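Local coordinates for protein putative adenosine kinase (Schistosoma mansoni, PDB 3VAS) that phosphorylates adenosine at the expense of ATP to make AMP, as expected for an adenosine kinase of the ribokinase (PfkB) family, and is caught here with adenosine bound, at residues A[35-40]-A[76-81]; A[41-46]-A[146-151]; A[54-59]-A[214-219]; A[64-69]-A[151-156]. One frame throughout, in Å; residues are numbered along the deposited sequence.

Contact 1 (A[35-40]-A[76-81]); sequences LDIIVD and LNYIAG. With ADN (adenosine), chain C.
Asp36 and Ile79 form an antiparallel hydrogen-bonded pair, as do Ile38 and Asn77, so that strands 35-40 and 77-81 are joined by four backbone bonds. The straightest runs from Ile38 N to Asn77 O, at 2.9 Å and 175°. Between these pairs Tyr78 sets its CA hydrogen toward Asp36 O, a CA-H...O contact.

The tight side carries Asp36, Ile38 and Ile79. CD1 of Ile38 reaches obliquely over to CG2 of Ile79 (3.7 Å). That methyl sits between backbone N and carbonyl carbon because CG1 takes the anti place (chi1 -175°), and it also meets CB of Asp36 at 3.9 Å. Beyond it the carboxylate turns to the ligand: OD2 accepts from adenosine O3' at 2.5 Å, and O2' also donates to OD1, at a modelled separation too short to trust in detail. A water donates both to Asp36 OD2, at 2.7 Å, and to Ala80 O, tying the carboxylate to the partner strand. Close as well, toward the loop end, is CD2 of Leu76 on CB of Val39, at 3.5 Å.

The loose, solvent side is at Tyr78. Its exposed ring lies alongside Ile37, with CE1 4.0 Å from Ile37 CG2, and takes Leu35 CD2 obliquely, no nearer.

With Gly82 and Ala83 binding the ligand just beyond Gly81, this strand pair forms one wall of the ribose site, where an aspartate gripping the sugar hydroxyls is characteristic of ribokinase-family nucleoside kinases.

Contact 2 (A[41-46]-A[146-151]); sequences ADDFMY and SEKLRS
Ala41 and Ser146 bring the two backbones nearest, with CA atoms 5.8 Å apart, and from there the chains part until the CA atoms of Tyr46 and Ser151 are 8.1 Å apart, so side chains do the bridging.

Tyr46 carries most of it, sliding past Leu149 in the opposite direction. CD1 of Leu149 rests on one ring face, 3.9 Å from the centroid and 22° off the normal, a CH-pi contact displaced toward the CG end of the ring. CB of Ser151 comes instead to the ring edge, 3.9 Å from CE1. The phenol oxygen arrives beside Ser146 OG, at 3.1 Å, and makes a weak bond to Leu144 O.

Ser146 has its hydroxyl tucked between backbone N and carbonyl carbon (chi1 62°), which lets OG donate in the carbonyl plane to a lone pair of Leu149 O at 2.8 Å. Ser146 N gives to the same oxygen, so one carbonyl is held twice. Toward solvent, a water donates to both Ser146 OG and Asp43 OD1; past it Lys148, bent along its chain, forms only a long salt bridge to Asp43, NZ to OD1 3.9 Å.

The start of helix 44-48 is thus packed on the turn of the beta-hairpin made by strands 138-145 and 150-157, in the lid of the ribokinase fold.

Contact 3 (A[54-59]-A[214-219]); sequences DNIVLA and LSAPFL. With ADN (adenosine), chain C.
Phe218 N donates to a water at 2.9 Å, and the same water gives a hydrogen to Asn55 OD1 at 3.0 Å, so a single solvent molecule joins the first turn of helix 217-222 to the start of strand 55-58. Beside it, CD of Pro217 brushes Asn55 OD1.

The rest is apolar. Ile56 uses its two branches differently: CG2 meets CB of Ala216 at 3.7 Å, while CG1, set anti to the backbone N (chi1 -176°), carries CD1 to the adenine, 3.4 Å from N7. CD1 also lies 4.0 Å from CE2 of Phe218. In the ribokinase fold a strand of the lid here meets the large alpha/beta domain, with the base of adenosine beside the junction.

Phe218 reaches back to the strand with its ring standing between backbone N and carbonyl carbon (chi1 75°). Ile56 O approaches the ring obliquely, near CD2, and Leu58 crosses it at about a right angle, CG 4.0 Å from CZ. The CG of Leu219 lies over one face, offset to the rim. Leu58 CD1 lies 4.0 Å from Phe218 CE1, while the other methyl, CD2, goes to adenosine N6 at 3.5 Å. Asn190 of helix 189-205 packs against Leu58 and Phe218 as well.

Contact 4 (A[64-69]-A[151-156]); sequences MTIYDE and SMVTYL. With ADN (adenosine), chain C.
Tyr67 points from helix 65-69 straight at strand 151-156, its hydroxyl ending against the backbone between Val153 and Tyr155. OH donates to Val153 O at 3.0 Å, a weak bond, with that oxygen lying at the ring edge near its plane. Tyr155 crosses Tyr67 at about a right angle and offers its CB, not its ring: CB is 3.7 Å from Tyr67 CZ and approaches the ring obliquely. CG1 of Val153 meets the phenol oxygen too, so the hydroxyl end touches both Val153 and Tyr155, the two residues flanking Thr154, on the helix side of the strand.

Over one face of the ring, at its centre, lies CG2 of Ile66, 3.7 Å above the plane. The other branch of Ile66 runs on toward the strand, CG1 anti to the backbone N (chi1 -159°), and its CD1 meets Val153 CG2 at 3.9 Å, the two side chains being oblique to each other.

The axes of 65-69 and 151-156 come within 10.3 Å at 109°, nearly crosswise. This is a helix laid on the outer face of the lid sheet of a ribokinase-type kinase; alternation along the strand turns Met152, Thr154 and Leu156 to the opposite face, where adenosine sits with N7 2.8 Å from Thr154 OG1.

Against the ring of Tyr155, Met64 makes a Met-aromatic contact. The methionine bends at chi2 (-52°) and brings its methyl CE to 3.6 Å from Tyr155 CE1, while SD stands obliquely to the ring, 4.9 Å from its centroid.

In the fold
Contacts 1, 2 and 4 belong to the lid, while contact 3 joins it to the large domain and lies closest to the chain's centre, though only partly buried. Contact 4 is the buried one, a helix on a sheet with a single weak hydrogen bond; contact 1 is strand pairing by backbone bonds; contact 2, farthest out, rests on a tyrosine packed on a leucine, with a water and a long ion pair at its rim. Contacts 2 and 4 share Ser151 and strand 150-157, which also pairs with strand 55-58 of contact 3, and Met45 packs on Ile66. Adenosine meets polar atoms at contact 1, mainly hydrocarbon at contact 3, and a hydroxyl plus hydrocarbon at contact 4.

Contact 1 (A[35-40]-A[76-81])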
# COMPACT_ATOMS: atom_id res chain seq x y z
N LEU A 35 7.50 5.94 -9.74
CA LEU A 35 7.37 7.38 -9.86
C LEU A 35 5.94 7.72 -10.24
O LEU A 35 5.42 7.23 -11.25
CB LEU A 35 8.34 7.93 -10.90
CG LEU A 35 8.34 9.45 -11.06
CD1 LEU A 35 9.04 10.11 -9.88
CD2 LEU A 35 8.97 9.86 -12.37
N ASP A 36 5.28 8.54 -9.43
CA ASP A 36 3.95 9.05 -9.78
C ASP A 36 4.06 10.25 -10.72
O ASP A 36 4.83 11.18 -10.48
CB ASP A 36 3.16 9.44 -8.52
CG ASP A 36 2.70 8.23 -7.72
OD1 ASP A 36 2.85 7.09 -8.21
OD2 ASP A 36 2.16 8.43 -6.61
N ILE A 37 3.29 10.21 -11.80
CA ILE A 37 3.22 11.33 -12.71
C ILE A 37 1.80 11.89 -12.70
O ILE A 37 0.91 11.35 -13.35
CB ILE A 37 3.64 10.93 -14.13
CG1 ILE A 37 4.99 10.19 -14.09
CG2 ILE A 37 3.71 12.15 -15.04
CD1 ILE A 37 5.52 9.81 -15.46
N ILE A 38 1.61 12.96 -11.94
CA ILE A 38 0.28 13.50 -11.68
C ILE A 38 -0.08 14.61 -12.64
O ILE A 38 0.61 15.63 -12.73
CB ILE A 38 0.18 14.01 -10.23
CG1 ILE A 38 0.69 12.94 -9.26
CG2 ILE A 38 -1.25 14.43 -9.90
CD1 ILE A 38 0.80 13.41 -7.83
N VAL A 39 -1.18 14.42 -13.36
CA VAL A 39 -1.58 15.34 -14.42
C VAL A 39 -3.06 15.67 -14.33
O VAL A 39 -3.88 14.81 -13.99
CB VAL A 39 -1.26 14.74 -15.82
CG1 VAL A 39 -1.68 13.28 -15.90
CG2 VAL A 39 -1.90 15.55 -16.94
N ASP A 40 -3.40 16.93 -14.59
CA ASP A 40 -4.79 17.31 -14.80
C ASP A 40 -5.24 16.79 -16.16
O ASP A 40 -4.87 17.33 -17.20
CB ASP A 40 -4.95 18.83 -14.73
CG ASP A 40 -4.79 19.37 -13.32
OD1 ASP A 40 -5.06 18.62 -12.36
OD2 ASP A 40 -4.39 20.55 -13.18
N LEU A 76 2.82 19.19 -14.89
CA LEU A 76 3.05 17.83 -14.41
C LEU A 76 3.72 17.84 -13.04
O LEU A 76 4.66 18.59 -12.80
CB LEU A 76 3.92 17.05 -15.41
CG LEU A 76 3.26 16.59 -16.71
CD1 LEU A 76 4.29 15.94 -17.62
CD2 LEU A 76 2.12 15.63 -16.42
N ASN A 77 3.22 17.00 -12.14
CA ASN A 77 3.83 16.83 -10.83
C ASN A 77 4.49 15.46 -10.71
O ASN A 77 3.82 14.43 -10.78
CB ASN A 77 2.79 17.03 -9.72
CG ASN A 77 3.40 16.93 -8.32
OD1 ASN A 77 4.61 17.00 -8.14
ND2 ASN A 77 2.54 16.77 -7.32
N TYR A 78 5.80 15.45 -10.55
CA TYR A 78 6.55 14.21 -10.40
C TYR A 78 6.83 14.01 -8.92
O TYR A 78 7.36 14.90 -8.25
CB TYR A 78 7.88 14.29 -11.15
CG TYR A 78 7.76 14.53 -12.64
CD1 TYR A 78 7.50 13.48 -13.51
CD2 TYR A 78 7.91 15.81 -13.17
CE1 TYR A 78 7.39 13.70 -14.87
CE2 TYR A 78 7.80 16.03 -14.53
CZ TYR A 78 7.54 14.97 -15.38
OH TYR A 78 7.43 15.18 -16.73
N ILE A 79 6.47 12.84 -8.40
CA ILE A 79 6.66 12.57 -6.98
C ILE A 79 6.78 11.07 -6.73
O ILE A 79 6.10 10.28 -7.37
CB ILE A 79 5.53 13.21 -6.13
CG1 ILE A 79 5.79 13.04 -4.63
CG2 ILE A 79 4.17 12.64 -6.50
CD1 ILE A 79 4.84 13.86 -3.75
N ALA A 80 7.68 10.70 -5.82
CA ALA A 80 7.89 9.29 -5.49
C ALA A 80 6.60 8.62 -5.04
O ALA A 80 5.84 9.18 -4.25
CB ALA A 80 8.96 9.16 -4.41
N GLY A 81 6.36 7.42 -5.56
CA GLY A 81 5.15 6.67 -5.23
C GLY A 81 5.45 5.23 -4.87
O GLY A 81 6.54 4.90 -4.41
O5' ADN C . -2.24 4.42 -3.24
C5' ADN C . -1.75 5.30 -4.25
C4' ADN C . -0.37 4.88 -4.72
O4' ADN C . -0.44 3.59 -5.33
C3' ADN C . 0.30 5.80 -5.75
O3' ADN C . 1.36 6.52 -5.13
C2' ADN C . 0.89 4.82 -6.80
O2' ADN C . 2.25 5.04 -7.10
C1' ADN C . 0.68 3.45 -6.14
N9 ADN C . 0.48 2.35 -7.09
C8 ADN C . -0.31 2.35 -8.15
N7 ADN C . -0.17 1.05 -8.81
C5 ADN C . 0.77 0.27 -8.06
C6 ADN C . 1.27 -1.01 -8.23
N6 ADN C . 0.83 -1.81 -9.35
N1 ADN C . 2.20 -1.52 -7.33
C2 ADN C . 2.62 -0.76 -6.27
N3 ADN C . 2.13 0.50 -6.09
C4 ADN C . 1.19 1.01 -7.02
O HOH W 1 3.05 10.15 -4.74

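Contact 2 (A[41-46]-A[146-151])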
# COMPACT_ATOMS: atom_id res chain seq x y z
N ALA A 41 -6.04 15.73 -16.14
CA ALA A 41 -6.42 15.03 -17.36
C ALA A 41 -7.70 15.59 -17.98
O ALA A 41 -8.61 16.02 -17.28
CB ALA A 41 -6.58 13.54 -17.09
N ASP A 42 -7.74 15.59 -19.31
CA ASP A 42 -8.94 15.96 -20.04
C ASP A 42 -9.94 14.82 -19.97
O ASP A 42 -9.56 13.67 -19.76
CB ASP A 42 -8.61 16.28 -21.50
CG ASP A 42 -7.42 17.22 -21.64
OD1 ASP A 42 -7.62 18.46 -21.60
OD2 ASP A 42 -6.28 16.72 -21.78
N ASP A 43 -11.22 15.13 -20.17
CA ASP A 43 -12.28 14.14 -20.02
C ASP A 43 -12.21 13.01 -21.03
O ASP A 43 -12.64 11.89 -20.75
CB ASP A 43 -13.65 14.82 -20.07
CG ASP A 43 -13.77 15.97 -19.08
OD1 ASP A 43 -13.92 15.70 -17.87
OD2 ASP A 43 -13.71 17.14 -19.52
N PHE A 44 -11.66 13.28 -22.22
CA PHE A 44 -11.59 12.25 -23.25
C PHE A 44 -10.67 11.10 -22.85
O PHE A 44 -10.88 9.96 -23.27
CB PHE A 44 -11.18 12.83 -24.62
CG PHE A 44 -9.72 13.25 -24.73
CD1 PHE A 44 -8.73 12.31 -24.96
CD2 PHE A 44 -9.36 14.59 -24.63
CE1 PHE A 44 -7.40 12.69 -25.07
CE2 PHE A 44 -8.03 14.98 -24.74
CZ PHE A 44 -7.05 14.03 -24.96
N MET A 45 -9.67 11.41 -22.03
CA MET A 45 -8.66 10.44 -21.62
C MET A 45 -9.26 9.20 -20.96
O MET A 45 -8.78 8.09 -21.18
CB MET A 45 -7.65 11.09 -20.67
CG MET A 45 -6.81 12.19 -21.30
SD MET A 45 -5.50 11.53 -22.35
CE MET A 45 -4.54 10.62 -21.15
N TYR A 46 -10.30 9.41 -20.17
CA TYR A 46 -10.93 8.31 -19.43
C TYR A 46 -11.71 7.39 -20.36
O TYR A 46 -11.75 6.18 -20.15
CB TYR A 46 -11.81 8.85 -18.30
CG TYR A 46 -11.03 9.72 -17.35
CD1 TYR A 46 -10.37 9.17 -16.25
CD2 TYR A 46 -10.92 11.09 -17.56
CE1 TYR A 46 -9.63 9.97 -15.39
CE2 TYR A 46 -10.18 11.89 -16.70
CZ TYR A 46 -9.55 11.33 -15.62
OH TYR A 46 -8.81 12.12 -14.77
N SER A 146 -8.97 14.71 -12.38
CA SER A 146 -9.96 15.66 -12.86
C SER A 146 -11.05 15.83 -11.81
O SER A 146 -11.11 15.09 -10.83
CB SER A 146 -10.56 15.20 -14.20
OG SER A 146 -11.23 13.96 -14.06
N GLU A 147 -11.91 16.83 -12.01
CA GLU A 147 -13.01 17.07 -11.09
C GLU A 147 -13.99 15.91 -11.13
O GLU A 147 -14.62 15.58 -10.12
CB GLU A 147 -13.71 18.39 -11.44
CG GLU A 147 -14.79 18.79 -10.45
CD GLU A 147 -15.38 20.14 -10.78
OE1 GLU A 147 -14.62 21.14 -10.79
OE2 GLU A 147 -16.60 20.22 -11.03
N LYS A 148 -14.10 15.27 -12.29
CA LYS A 148 -15.01 14.14 -12.48
C LYS A 148 -14.44 12.84 -11.93
O LYS A 148 -15.13 12.11 -11.21
CB LYS A 148 -15.33 13.97 -13.97
CG LYS A 148 -16.78 13.64 -14.28
CD LYS A 148 -17.52 14.87 -14.79
CE LYS A 148 -16.83 15.45 -16.02
NZ LYS A 148 -17.40 16.77 -16.43
N LEU A 149 -13.19 12.54 -12.28
CA LEU A 149 -12.58 11.25 -11.97
C LEU A 149 -11.12 11.35 -11.55
O LEU A 149 -10.42 12.31 -11.91
CB LEU A 149 -12.67 10.32 -13.18
CG LEU A 149 -14.02 9.98 -13.81
CD1 LEU A 149 -13.95 10.13 -15.32
CD2 LEU A 149 -14.43 8.56 -13.44
N ARG A 150 -10.65 10.35 -10.81
CA ARG A 150 -9.23 10.13 -10.63
C ARG A 150 -8.93 8.66 -10.95
O ARG A 150 -9.71 7.77 -10.60
CB ARG A 150 -8.75 10.52 -9.23
CG ARG A 150 -8.96 9.48 -8.15
CD ARG A 150 -7.70 9.26 -7.33
NE ARG A 150 -7.86 8.21 -6.32
CZ ARG A 150 -7.69 6.91 -6.55
NH1 ARG A 150 -7.35 6.49 -7.76
NH2 ARG A 150 -7.86 6.04 -5.57
N SER A 151 -7.83 8.41 -11.64
CA SER A 151 -7.55 7.08 -12.15
C SER A 151 -6.06 6.89 -12.39
O SER A 151 -5.35 7.82 -12.78
CB SER A 151 -8.33 6.86 -13.45
OG SER A 151 -8.51 5.48 -13.73
O HOH W 2 -13.06 13.75 -16.38

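Contact 3 (A[54-59]-A[214-219])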
# COMPACT_ATOMS: atom_id res chain seq x y z
N ASP A 54 -11.45 6.15 -9.25
CA ASP A 54 -10.72 5.63 -8.09
C ASP A 54 -10.10 4.25 -8.32
O ASP A 54 -9.93 3.48 -7.38
CB ASP A 54 -11.64 5.57 -6.86
CG ASP A 54 -12.02 6.94 -6.35
OD1 ASP A 54 -13.17 7.11 -5.88
OD2 ASP A 54 -11.17 7.86 -6.41
N ASN A 55 -9.76 3.96 -9.56
CA ASN A 55 -9.26 2.64 -9.90
C ASN A 55 -7.80 2.67 -10.34
O ASN A 55 -7.24 3.73 -10.60
CB ASN A 55 -10.13 2.00 -10.99
CG ASN A 55 -10.00 0.49 -11.03
OD1 ASN A 55 -9.70 -0.14 -10.02
ND2 ASN A 55 -10.22 -0.09 -12.21
N ILE A 56 -7.19 1.50 -10.41
CA ILE A 56 -5.85 1.36 -10.95
C ILE A 56 -5.81 0.14 -11.87
O ILE A 56 -6.36 -0.91 -11.55
CB ILE A 56 -4.77 1.29 -9.83
CG1 ILE A 56 -3.36 1.25 -10.42
CG2 ILE A 56 -5.03 0.12 -8.89
CD1 ILE A 56 -2.79 -0.15 -10.65
N VAL A 57 -5.19 0.30 -13.04
CA VAL A 57 -4.95 -0.82 -13.93
C VAL A 57 -3.47 -0.90 -14.29
O VAL A 57 -2.77 0.12 -14.31
CB VAL A 57 -5.80 -0.73 -15.22
CG1 VAL A 57 -7.28 -0.72 -14.88
CG2 VAL A 57 -5.44 0.49 -16.04
N LEU A 58 -3.00 -2.12 -14.54
CA LEU A 58 -1.64 -2.32 -15.02
C LEU A 58 -1.65 -2.12 -16.52
O LEU A 58 -2.45 -2.74 -17.23
CB LEU A 58 -1.17 -3.74 -14.68
CG LEU A 58 -1.11 -4.11 -13.19
CD1 LEU A 58 -0.65 -5.55 -13.01
CD2 LEU A 58 -0.21 -3.17 -12.41
N ALA A 59 -0.76 -1.25 -17.01
CA ALA A 59 -0.68 -0.94 -18.44
C ALA A 59 -0.61 -2.18 -19.32
O ALA A 59 0.21 -3.08 -19.10
CB ALA A 59 0.51 -0.03 -18.72
N LEU A 214 -5.16 -5.30 0.71
CA LEU A 214 -5.82 -5.83 -0.49
C LEU A 214 -5.47 -5.00 -1.73
O LEU A 214 -5.48 -5.51 -2.86
CB LEU A 214 -7.35 -5.91 -0.29
CG LEU A 214 -7.89 -6.81 0.83
CD1 LEU A 214 -9.42 -6.76 0.89
CD2 LEU A 214 -7.41 -8.25 0.66
N SER A 215 -5.19 -3.72 -1.52
CA SER A 215 -4.58 -2.84 -2.52
C SER A 215 -5.45 -2.40 -3.71
O SER A 215 -5.51 -1.21 -4.02
CB SER A 215 -3.24 -3.40 -3.01
OG SER A 215 -2.32 -3.49 -1.94
N ALA A 216 -6.11 -3.35 -4.38
CA ALA A 216 -6.91 -3.06 -5.57
C ALA A 216 -7.85 -4.22 -5.92
O ALA A 216 -7.50 -5.38 -5.71
CB ALA A 216 -6.00 -2.74 -6.75
N PRO A 217 -9.03 -3.90 -6.46
CA PRO A 217 -10.01 -4.94 -6.82
C PRO A 217 -9.47 -6.02 -7.78
O PRO A 217 -9.81 -7.18 -7.60
CB PRO A 217 -11.14 -4.15 -7.48
CG PRO A 217 -11.04 -2.79 -6.88
CD PRO A 217 -9.55 -2.55 -6.73
N PHE A 218 -8.65 -5.64 -8.75
CA PHE A 218 -8.17 -6.63 -9.73
C PHE A 218 -7.37 -7.77 -9.09
O PHE A 218 -7.35 -8.89 -9.61
CB PHE A 218 -7.40 -5.97 -10.90
CG PHE A 218 -6.01 -5.50 -10.56
CD1 PHE A 218 -4.92 -6.37 -10.60
CD2 PHE A 218 -5.77 -4.17 -10.24
CE1 PHE A 218 -3.63 -5.93 -10.30
CE2 PHE A 218 -4.49 -3.71 -9.94
CZ PHE A 218 -3.41 -4.60 -9.97
N LEU A 219 -6.73 -7.50 -7.95
CA LEU A 219 -5.97 -8.52 -7.24
C LEU A 219 -6.86 -9.63 -6.69
O LEU A 219 -6.55 -10.81 -6.84
CB LEU A 219 -5.13 -7.90 -6.12
CG LEU A 219 -3.96 -7.02 -6.59
CD1 LEU A 219 -3.41 -6.21 -5.44
CD2 LEU A 219 -2.86 -7.86 -7.25
O5' ADN C . -2.24 4.42 -3.24
C5' ADN C . -1.75 5.30 -4.25
C4' ADN C . -0.37 4.88 -4.72
O4' ADN C . -0.44 3.59 -5.33
C3' ADN C . 0.30 5.80 -5.75
O3' ADN C . 1.36 6.52 -5.13
C2' ADN C . 0.89 4.82 -6.80
O2' ADN C . 2.25 5.04 -7.10
C1' ADN C . 0.68 3.45 -6.14
N9 ADN C . 0.48 2.35 -7.09
C8 ADN C . -0.31 2.35 -8.15
N7 ADN C . -0.17 1.05 -8.81
C5 ADN C . 0.77 0.27 -8.06
C6 ADN C . 1.27 -1.01 -8.23
N6 ADN C . 0.83 -1.81 -9.35
N1 ADN C . 2.20 -1.52 -7.33
C2 ADN C . 2.62 -0.76 -6.27
N3 ADN C . 2.13 0.50 -6.09
C4 ADN C . 1.19 1.01 -7.02
O HOH W 3 -8.87 -2.97 -9.87

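Contact 4 (A[64-69]-A[151-156])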
# COMPACT_ATOMS: atom_id res chain seq x y z
N MET A 64 -0.26 2.08 -23.60
CA MET A 64 1.12 2.59 -23.63
C MET A 64 1.29 4.02 -24.10
O MET A 64 2.21 4.71 -23.68
CB MET A 64 2.04 1.65 -24.41
CG MET A 64 2.28 0.32 -23.72
SD MET A 64 2.85 0.50 -22.01
CE MET A 64 2.85 -1.22 -21.50
N THR A 65 0.40 4.49 -24.97
CA THR A 65 0.52 5.85 -25.50
C THR A 65 0.26 6.92 -24.44
O THR A 65 0.62 8.08 -24.64
CB THR A 65 -0.43 6.10 -26.69
OG1 THR A 65 -1.76 5.74 -26.33
CG2 THR A 65 0.02 5.28 -27.91
N ILE A 66 -0.36 6.53 -23.33
CA ILE A 66 -0.74 7.48 -22.28
C ILE A 66 0.47 8.23 -21.71
O ILE A 66 0.37 9.42 -21.39
CB ILE A 66 -1.57 6.82 -21.14
CG1 ILE A 66 -2.37 7.87 -20.38
CG2 ILE A 66 -0.69 6.02 -20.18
CD1 ILE A 66 -3.20 7.29 -19.25
N TYR A 67 1.61 7.56 -21.63
CA TYR A 67 2.79 8.16 -21.03
C TYR A 67 3.39 9.26 -21.91
O TYR A 67 3.78 10.31 -21.41
CB TYR A 67 3.83 7.09 -20.67
CG TYR A 67 3.24 6.05 -19.75
CD1 TYR A 67 2.99 6.33 -18.41
CD2 TYR A 67 2.90 4.79 -20.22
CE1 TYR A 67 2.44 5.39 -17.56
CE2 TYR A 67 2.35 3.84 -19.38
CZ TYR A 67 2.12 4.14 -18.06
OH TYR A 67 1.57 3.19 -17.23
N ASP A 68 3.44 9.03 -23.21
CA ASP A 68 3.86 10.07 -24.14
C ASP A 68 2.82 11.17 -24.19
O ASP A 68 3.15 12.35 -24.31
CB ASP A 68 4.07 9.50 -25.55
CG ASP A 68 5.32 8.66 -25.66
OD1 ASP A 68 6.32 8.97 -24.97
OD2 ASP A 68 5.32 7.68 -26.45
N GLU A 69 1.55 10.78 -24.07
CA GLU A 69 0.44 11.72 -24.18
C GLU A 69 0.40 12.73 -23.04
O GLU A 69 0.29 13.94 -23.28
CB GLU A 69 -0.89 10.98 -24.30
CG GLU A 69 -2.06 11.90 -24.65
CD GLU A 69 -3.27 11.14 -25.17
OE1 GLU A 69 -3.36 9.92 -24.95
OE2 GLU A 69 -4.13 11.78 -25.81
N SER A 151 -7.83 8.41 -11.64
CA SER A 151 -7.55 7.08 -12.15
C SER A 151 -6.06 6.89 -12.39
O SER A 151 -5.35 7.82 -12.78
CB SER A 151 -8.33 6.86 -13.45
OG SER A 151 -8.51 5.48 -13.73
N MET A 152 -5.58 5.67 -12.15
CA MET A 152 -4.16 5.36 -12.30
C MET A 152 -3.88 4.28 -13.34
O MET A 152 -4.58 3.27 -13.40
CB MET A 152 -3.57 4.93 -10.95
CG MET A 152 -3.42 6.07 -9.96
SD MET A 152 -2.76 5.51 -8.38
CE MET A 152 -4.08 4.43 -7.83
N VAL A 153 -2.85 4.51 -14.15
CA VAL A 153 -2.34 3.48 -15.06
C VAL A 153 -0.87 3.23 -14.74
O VAL A 153 -0.03 4.11 -14.89
CB VAL A 153 -2.50 3.89 -16.53
CG1 VAL A 153 -2.08 2.73 -17.45
CG2 VAL A 153 -3.94 4.30 -16.82
N THR A 154 -0.58 2.01 -14.29
CA THR A 154 0.75 1.69 -13.79
C THR A 154 1.59 0.87 -14.76
O THR A 154 1.16 -0.17 -15.25
CB THR A 154 0.64 0.90 -12.47
OG1 THR A 154 -0.04 1.70 -11.50
CG2 THR A 154 2.03 0.54 -11.95
N TYR A 155 2.79 1.37 -15.04
CA TYR A 155 3.80 0.60 -15.77
C TYR A 155 4.87 0.17 -14.78
O TYR A 155 5.69 0.98 -14.35
CB TYR A 155 4.42 1.44 -16.90
CG TYR A 155 5.40 0.65 -17.75
CD1 TYR A 155 4.95 -0.29 -18.66
CD2 TYR A 155 6.77 0.83 -17.62
CE1 TYR A 155 5.83 -1.03 -19.43
CE2 TYR A 155 7.67 0.10 -18.39
CZ TYR A 155 7.19 -0.83 -19.30
OH TYR A 155 8.06 -1.56 -20.07
N LEU A 156 4.84 -1.10 -14.41
CA LEU A 156 5.69 -1.60 -13.33
C LEU A 156 7.18 -1.50 -13.62
O LEU A 156 7.97 -1.23 -12.71
CB LEU A 156 5.30 -3.04 -12.97
CG LEU A 156 3.99 -3.15 -12.18
CD1 LEU A 156 3.59 -4.61 -11.98
CD2 LEU A 156 4.12 -2.44 -10.85
O5' ADN C . -2.24 4.42 -3.24
C5' ADN C . -1.75 5.30 -4.25
C4' ADN C . -0.37 4.88 -4.72
O4' ADN C . -0.44 3.59 -5.33
C3' ADN C . 0.30 5.80 -5.75
O3' ADN C . 1.36 6.52 -5.13
C2' ADN C . 0.89 4.82 -6.80
O2' ADN C . 2.25 5.04 -7.10
C1' ADN C . 0.68 3.45 -6.14
N9 ADN C . 0.48 2.35 -7.09
C8 ADN C . -0.31 2.35 -8.15
N7 ADN C . -0.17 1.05 -8.81
C5 ADN C . 0.77 0.27 -8.06
C6 ADN C . 1.27 -1.01 -8.23
N6 ADN C . 0.83 -1.81 -9.35
N1 ADN C . 2.20 -1.52 -7.33
C2 ADN C . 2.62 -0.76 -6.27
N3 ADN C . 2.13 0.50 -6.09
C4 ADN C . 1.19 1.01 -7.02